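Local coordinates for secreted effector protein SifA (Salmonella typhimurium, PDB 3CXB) that is required for the endosomal tubulation that forms Salmonella-induced filaments in infected host cells, and binds host PLEKHM2 (SKIP), at residues 68-73 with 150-155; 84-89 with 94-99. All coordinates share one frame; numbering follows the deposited sequence.

Interaction 1: 68-73 with 150-155; sequences IFFELK and RRYSEI
Lys73 NZ and Tyr152 OH meet over a shared carboxylate: the ammonium forms a salt bridge to Asp157 OD1, and the phenol is hydrogen-bonded to that same oxygen. Between themselves the two polar ends stand 3.4 Å apart, NZ to OH, at an angle too poor for a hydrogen bond; the carboxylate of Asp157 is the partner they share. The two side chains arrive from opposite directions. A chi1 of -174° turns the Lys73 chain away from its own N, and it stays extended, which lets a residue on a helix span the gap to the strand. Below this polar end the rings touch: Phe70 CE1 lies 4.1 Å from Tyr152 CE1, near the plane of the tyrosine ring at its edge. Tyrosine suits the place because its ring carbons meet a buried phenylalanine while its hydroxyl reaches the carboxylate. Phe70 is held on another side by Phe69 of its own helix, whose CD2 sits over the centre of the Phe70 ring. The contact joins helix 62-75 to strand 145-153, an edge strand of a three-stranded antiparallel sheet; Tyr158 of strand 158-167 also meets the Phe70 ring, and Val86 of strand 84-87 packs against both Phe70 and Tyr152.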
loop_
_atom_site.group_PDB
_atom_site.type_symbol
_atom_site.label_atom_id
_atom_site.label_comp_id
_atom_site.label_asym_id
_atom_site.label_seq_id
_atom_site.Cartn_x
_atom_site.Cartn_y
_atom_site.Cartn_z
ATOM N N ILE A 68 0.889 -7.279 -7.449
ATOM C CA ILE A 68 1.030 -8.107 -8.632
ATOM C C ILE A 68 -0.277 -8.707 -9.041
ATOM O O ILE A 68 -0.563 -8.881 -10.237
ATOM C CB ILE A 68 2.058 -9.223 -8.420
ATOM C CG1 ILE A 68 3.412 -8.604 -8.037
ATOM C CG2 ILE A 68 2.218 -10.017 -9.705
ATOM C CD1 ILE A 68 4.480 -9.628 -7.606
ATOM N N PHE A 69 -1.083 -9.015 -8.036
ATOM C CA PHE A 69 -2.381 -9.598 -8.287
ATOM C C PHE A 69 -3.188 -8.637 -9.172
ATOM O O PHE A 69 -3.698 -9.024 -10.223
ATOM C CB PHE A 69 -3.109 -9.834 -6.966
ATOM C CG PHE A 69 -4.459 -10.446 -7.135
ATOM C CD1 PHE A 69 -4.588 -11.799 -7.439
ATOM C CD2 PHE A 69 -5.607 -9.667 -6.993
ATOM C CE1 PHE A 69 -5.836 -12.382 -7.596
ATOM C CE2 PHE A 69 -6.863 -10.240 -7.150
ATOM C CZ PHE A 69 -6.975 -11.613 -7.453
ATOM N N PHE A 70 -3.275 -7.375 -8.754
ATOM C CA PHE A 70 -4.040 -6.388 -9.510
ATOM C C PHE A 70 -3.389 -5.942 -10.813
ATOM O O PHE A 70 -4.063 -5.485 -11.729
ATOM C CB PHE A 70 -4.383 -5.207 -8.605
ATOM C CG PHE A 70 -5.402 -5.561 -7.558
ATOM C CD1 PHE A 70 -6.747 -5.667 -7.886
ATOM C CD2 PHE A 70 -5.014 -5.881 -6.269
ATOM C CE1 PHE A 70 -7.676 -6.123 -6.954
ATOM C CE2 PHE A 70 -5.955 -6.342 -5.325
ATOM C CZ PHE A 70 -7.280 -6.451 -5.667
ATOM N N GLU A 71 -2.078 -6.079 -10.914
ATOM C CA GLU A 71 -1.450 -5.713 -12.170
ATOM C C GLU A 71 -1.964 -6.762 -13.160
ATOM O O GLU A 71 -2.210 -6.480 -14.327
ATOM C CB GLU A 71 0.082 -5.757 -12.045
ATOM C CG GLU A 71 0.708 -4.455 -11.498
ATOM C CD GLU A 71 2.199 -4.569 -11.163
ATOM O OE1 GLU A 71 2.958 -5.130 -11.993
ATOM O OE2 GLU A 71 2.615 -4.080 -10.081
ATOM N N LEU A 72 -2.145 -7.982 -12.679
ATOM C CA LEU A 72 -2.643 -9.031 -13.543
ATOM C C LEU A 72 -4.092 -8.725 -13.908
ATOM O O LEU A 72 -4.460 -8.725 -15.079
ATOM C CB LEU A 72 -2.549 -10.392 -12.842
ATOM C CG LEU A 72 -1.129 -10.946 -12.696
ATOM C CD1 LEU A 72 -1.091 -12.028 -11.642
ATOM C CD2 LEU A 72 -0.642 -11.495 -14.055
ATOM N N LYS A 73 -4.909 -8.451 -12.896
ATOM C CA LYS A 73 -6.311 -8.161 -13.127
ATOM C C LYS A 73 -6.439 -7.010 -14.118
ATOM O O LYS A 73 -7.199 -7.082 -15.084
ATOM C CB LYS A 73 -6.991 -7.803 -11.818
ATOM C CG LYS A 73 -8.488 -7.638 -11.948
ATOM C CD LYS A 73 -9.096 -7.238 -10.614
ATOM C CE LYS A 73 -10.548 -6.829 -10.743
ATOM N NZ LYS A 73 -10.995 -6.183 -9.473
ATOM N N ARG A 150 -7.675 -5.895 6.594
ATOM C CA ARG A 150 -8.240 -5.196 5.452
ATOM C C ARG A 150 -9.178 -6.035 4.597
ATOM O O ARG A 150 -9.062 -7.251 4.552
ATOM C CB ARG A 150 -7.102 -4.656 4.593
ATOM C CG ARG A 150 -6.238 -5.749 3.967
ATOM C CD ARG A 150 -4.893 -5.210 3.475
ATOM N NE ARG A 150 -3.823 -5.375 4.458
ATOM C CZ ARG A 150 -2.944 -4.426 4.768
ATOM N NH1 ARG A 150 -1.997 -4.660 5.667
ATOM N NH2 ARG A 150 -3.024 -3.234 4.186
ATOM N N ARG A 151 -10.109 -5.361 3.923
ATOM C CA ARG A 151 -11.089 -6.022 3.055
ATOM C C ARG A 151 -11.177 -5.248 1.735
ATOM O O ARG A 151 -10.962 -4.041 1.703
ATOM C CB ARG A 151 -12.452 -6.082 3.751
ATOM C CG ARG A 151 -13.069 -4.719 4.045
ATOM C CD ARG A 151 -14.425 -4.837 4.759
ATOM N NE ARG A 151 -14.293 -5.241 6.160
ATOM C CZ ARG A 151 -14.665 -6.420 6.650
ATOM N NH1 ARG A 151 -14.502 -6.679 7.939
ATOM N NH2 ARG A 151 -15.203 -7.340 5.856
ATOM N N TYR A 152 -11.469 -5.954 0.650
ATOM C CA TYR A 152 -11.548 -5.353 -0.676
ATOM C C TYR A 152 -12.452 -4.135 -0.779
ATOM O O TYR A 152 -13.576 -4.149 -0.286
ATOM C CB TYR A 152 -12.023 -6.402 -1.670
ATOM C CG TYR A 152 -12.191 -5.887 -3.073
ATOM C CD1 TYR A 152 -11.089 -5.687 -3.899
ATOM C CD2 TYR A 152 -13.453 -5.606 -3.579
ATOM C CE1 TYR A 152 -11.230 -5.226 -5.197
ATOM C CE2 TYR A 152 -13.609 -5.137 -4.877
ATOM C CZ TYR A 152 -12.490 -4.952 -5.685
ATOM O OH TYR A 152 -12.645 -4.510 -6.978
ATOM N N SER A 153 -11.966 -3.086 -1.431
ATOM C CA SER A 153 -12.747 -1.868 -1.624
ATOM C C SER A 153 -12.773 -1.572 -3.117
ATOM O O SER A 153 -11.760 -1.166 -3.683
ATOM C CB SER A 153 -12.096 -0.711 -0.885
ATOM O OG SER A 153 -12.787 0.497 -1.124
ATOM N N GLU A 154 -13.923 -1.762 -3.757
ATOM C CA GLU A 154 -14.015 -1.546 -5.200
ATOM C C GLU A 154 -13.935 -0.096 -5.638
ATOM O O GLU A 154 -13.795 0.184 -6.822
ATOM C CB GLU A 154 -15.283 -2.182 -5.768
ATOM C CG GLU A 154 -16.521 -1.307 -5.733
ATOM C CD GLU A 154 -17.681 -1.942 -6.484
ATOM O OE1 GLU A 154 -18.261 -2.927 -5.965
ATOM O OE2 GLU A 154 -17.998 -1.462 -7.598
ATOM N N ILE A 155 -14.029 0.827 -4.691
ATOM C CA ILE A 155 -13.920 2.241 -5.031
ATOM C C ILE A 155 -12.487 2.534 -5.443
ATOM O O ILE A 155 -12.237 3.418 -6.246
ATOM C CB ILE A 155 -14.317 3.146 -3.841
ATOM C CG1 ILE A 155 -15.834 3.144 -3.710
ATOM C CG2 ILE A 155 -13.836 4.576 -4.055
ATOM C CD1 ILE A 155 -16.541 3.485 -5.021
#

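Interaction 2: 84-89 with 94-99; sequences FQVHNP and ATIILR
A beta hairpin made by strands 84-87 and 96-101 opens the five-stranded antiparallel sheet, with 84-87 as an outermost strand. The two segments run almost exactly antiparallel, at 175°. Gln85 with Arg99 and His87 with Ile97 are hydrogen-bonded pairs, each joined by two backbone bonds, for example Ile97 N to His87 O at 3.0 Å. Between them, Val86 and Leu98 form a non-hydrogen-bonded pair. Their side chains lie alongside each other, Val86 CB 3.3 Å from Leu98 CD2, and Ile96 CD1 adds a further methyl to Val86 CG2. The aliphatic pair suits a face covered by helix 62-75, where Phe70 touches Val86 and Phe69 touches Leu98; Tyr152 of strand 145-153 also touches Val86. Gln85, His87, Ile97 and Arg99 occupy the other face. There the Arg99 guanidinium has His87 NE2 over one face, offset toward its rim, and Gln85 OE1 over the opposite one; OE1 is 3.9 Å from Arg99 NE. The ring and guanidinium planes stand 61° apart, so they do not stack in parallel. At the turn end of the hairpin, Asn88 ND2 donates to Thr95 O at 2.9 Å, tilted out of the carbonyl plane, and Pro89 CG packs on Thr95 CG2 at 3.4 Å. The chemistry thus gives the hairpin an apolar face at the helix and a mixed one, with Gln85, His87 and Arg99 beside Ile97. Arg99, in a salt bridge with Glu108 through NH2, may disfavour protonation of His87 a little, an effect that Glu108 probably weakens.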
loop_
_atom_site.group_PDB
_atom_site.type_symbol
_atom_site.label_atom_id
_atom_site.label_comp_id
_atom_site.label_asym_id
_atom_site.label_seq_id
_atom_site.Cartn_x
_atom_site.Cartn_y
_atom_site.Cartn_z
ATOM N N PHE A 84 -10.944 -12.542 -11.367
ATOM C CA PHE A 84 -10.051 -12.167 -10.270
ATOM C C PHE A 84 -10.879 -11.735 -9.063
ATOM O O PHE A 84 -11.272 -10.570 -8.949
ATOM C CB PHE A 84 -9.142 -11.007 -10.691
ATOM C CG PHE A 84 -8.196 -11.346 -11.800
ATOM C CD1 PHE A 84 -8.638 -11.409 -13.106
ATOM C CD2 PHE A 84 -6.848 -11.612 -11.528
ATOM C CE1 PHE A 84 -7.750 -11.733 -14.134
ATOM C CE2 PHE A 84 -5.949 -11.936 -12.546
ATOM C CZ PHE A 84 -6.397 -11.997 -13.850
ATOM N N GLN A 85 -11.114 -12.656 -8.142
ATOM C CA GLN A 85 -11.940 -12.337 -6.984
ATOM C C GLN A 85 -11.176 -12.274 -5.663
ATOM O O GLN A 85 -10.230 -13.025 -5.453
ATOM C CB GLN A 85 -13.064 -13.371 -6.900
ATOM C CG GLN A 85 -13.629 -13.747 -8.277
ATOM C CD GLN A 85 -14.364 -15.078 -8.286
ATOM O OE1 GLN A 85 -13.843 -16.089 -7.821
ATOM N NE2 GLN A 85 -15.572 -15.082 -8.830
ATOM N N VAL A 86 -11.595 -11.370 -4.782
ATOM C CA VAL A 86 -10.982 -11.203 -3.470
ATOM C C VAL A 86 -12.089 -11.084 -2.413
ATOM O O VAL A 86 -13.074 -10.379 -2.623
ATOM C CB VAL A 86 -10.033 -9.939 -3.422
ATOM C CG1 VAL A 86 -10.339 -8.994 -4.552
ATOM C CG2 VAL A 86 -10.177 -9.211 -2.112
ATOM N N HIS A 87 -11.926 -11.768 -1.281
ATOM C CA HIS A 87 -12.929 -11.734 -0.218
ATOM C C HIS A 87 -12.324 -12.196 1.102
ATOM O O HIS A 87 -11.256 -12.811 1.111
ATOM C CB HIS A 87 -14.054 -12.699 -0.568
ATOM C CG HIS A 87 -13.634 -14.134 -0.505
ATOM N ND1 HIS A 87 -13.708 -14.881 0.653
ATOM C CD2 HIS A 87 -13.050 -14.934 -1.432
ATOM C CE1 HIS A 87 -13.187 -16.076 0.437
ATOM N NE2 HIS A 87 -12.780 -16.134 -0.819
ATOM N N ASN A 88 -13.020 -11.917 2.205
ATOM C CA ASN A 88 -12.589 -12.349 3.533
ATOM C C ASN A 88 -13.456 -13.542 3.881
ATOM O O ASN A 88 -14.674 -13.415 3.982
ATOM C CB ASN A 88 -12.828 -11.265 4.568
ATOM C CG ASN A 88 -12.190 -9.974 4.190
ATOM O OD1 ASN A 88 -12.686 -9.265 3.316
ATOM N ND2 ASN A 88 -11.065 -9.656 4.828
ATOM N N PRO A 89 -12.845 -14.718 4.085
ATOM C CA PRO A 89 -13.662 -15.886 4.414
ATOM C C PRO A 89 -14.668 -15.602 5.523
ATOM O O PRO A 89 -14.295 -15.153 6.605
ATOM C CB PRO A 89 -12.619 -16.935 4.804
ATOM C CG PRO A 89 -11.515 -16.108 5.378
ATOM C CD PRO A 89 -11.425 -14.978 4.382
ATOM N N ALA A 94 -9.711 -10.982 9.982
ATOM C CA ALA A 94 -8.353 -11.412 10.291
ATOM C C ALA A 94 -7.640 -11.991 9.075
ATOM O O ALA A 94 -6.412 -11.997 9.011
ATOM C CB ALA A 94 -8.372 -12.442 11.419
ATOM N N THR A 95 -8.408 -12.473 8.109
ATOM C CA THR A 95 -7.822 -13.065 6.925
ATOM C C THR A 95 -8.442 -12.530 5.623
ATOM O O THR A 95 -9.573 -12.019 5.617
ATOM C CB THR A 95 -7.960 -14.609 7.001
ATOM O OG1 THR A 95 -7.881 -15.182 5.688
ATOM C CG2 THR A 95 -9.284 -14.982 7.631
ATOM N N ILE A 96 -7.677 -12.605 4.533
ATOM C CA ILE A 96 -8.156 -12.178 3.221
ATOM C C ILE A 96 -7.531 -13.063 2.146
ATOM O O ILE A 96 -6.375 -13.476 2.257
ATOM C CB ILE A 96 -7.870 -10.678 2.946
ATOM C CG1 ILE A 96 -8.418 -10.303 1.569
ATOM C CG2 ILE A 96 -6.410 -10.392 3.068
ATOM C CD1 ILE A 96 -8.578 -8.831 1.357
ATOM N N ILE A 97 -8.307 -13.363 1.111
ATOM C CA ILE A 97 -7.857 -14.231 0.028
ATOM C C ILE A 97 -8.042 -13.573 -1.329
ATOM O O ILE A 97 -9.016 -12.861 -1.546
ATOM C CB ILE A 97 -8.672 -15.518 0.038
ATOM C CG1 ILE A 97 -8.713 -16.073 1.456
ATOM C CG2 ILE A 97 -8.078 -16.521 -0.907
ATOM C CD1 ILE A 97 -9.564 -17.303 1.596
ATOM N N LEU A 98 -7.106 -13.804 -2.240
ATOM C CA LEU A 98 -7.192 -13.242 -3.583
ATOM C C LEU A 98 -7.039 -14.471 -4.427
ATOM O O LEU A 98 -6.277 -15.359 -4.065
ATOM C CB LEU A 98 -6.029 -12.279 -3.872
ATOM C CG LEU A 98 -5.699 -11.231 -2.801
ATOM C CD1 LEU A 98 -4.564 -10.368 -3.272
ATOM C CD2 LEU A 98 -6.888 -10.368 -2.517
ATOM N N ARG A 99 -7.747 -14.536 -5.544
ATOM C CA ARG A 99 -7.650 -15.714 -6.377
ATOM C C ARG A 99 -8.079 -15.512 -7.815
ATOM O O ARG A 99 -8.787 -14.569 -8.138
ATOM C CB ARG A 99 -8.481 -16.824 -5.757
ATOM C CG ARG A 99 -9.854 -16.361 -5.361
ATOM C CD ARG A 99 -10.673 -17.501 -4.787
ATOM N NE ARG A 99 -12.031 -17.060 -4.476
ATOM C CZ ARG A 99 -13.047 -17.874 -4.211
ATOM N NH1 ARG A 99 -14.239 -17.358 -3.945
ATOM N NH2 ARG A 99 -12.874 -19.194 -4.217
#

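Interaction 2 is nested within the chain loop that interaction 1 closes, and their centres lie about 10 Å apart. They touch directly. Val86 CG2 of the hairpin packs 3.4 Å from Tyr152 CB, and Phe69 CZ reaches within 3.5 Å of Arg99 O, so helix 62-75 lies against the hairpin as well as against strand 145-153. A polar tie completes the junction: Asn88 ND2, already bonded within interaction 2, makes a probable hydrogen bond to Arg150 O at 3.1 Å. One amide nitrogen would therefore join the hairpin to an edge strand of the other sheet. Together the two contacts mark the place where both sheets and the helix meet.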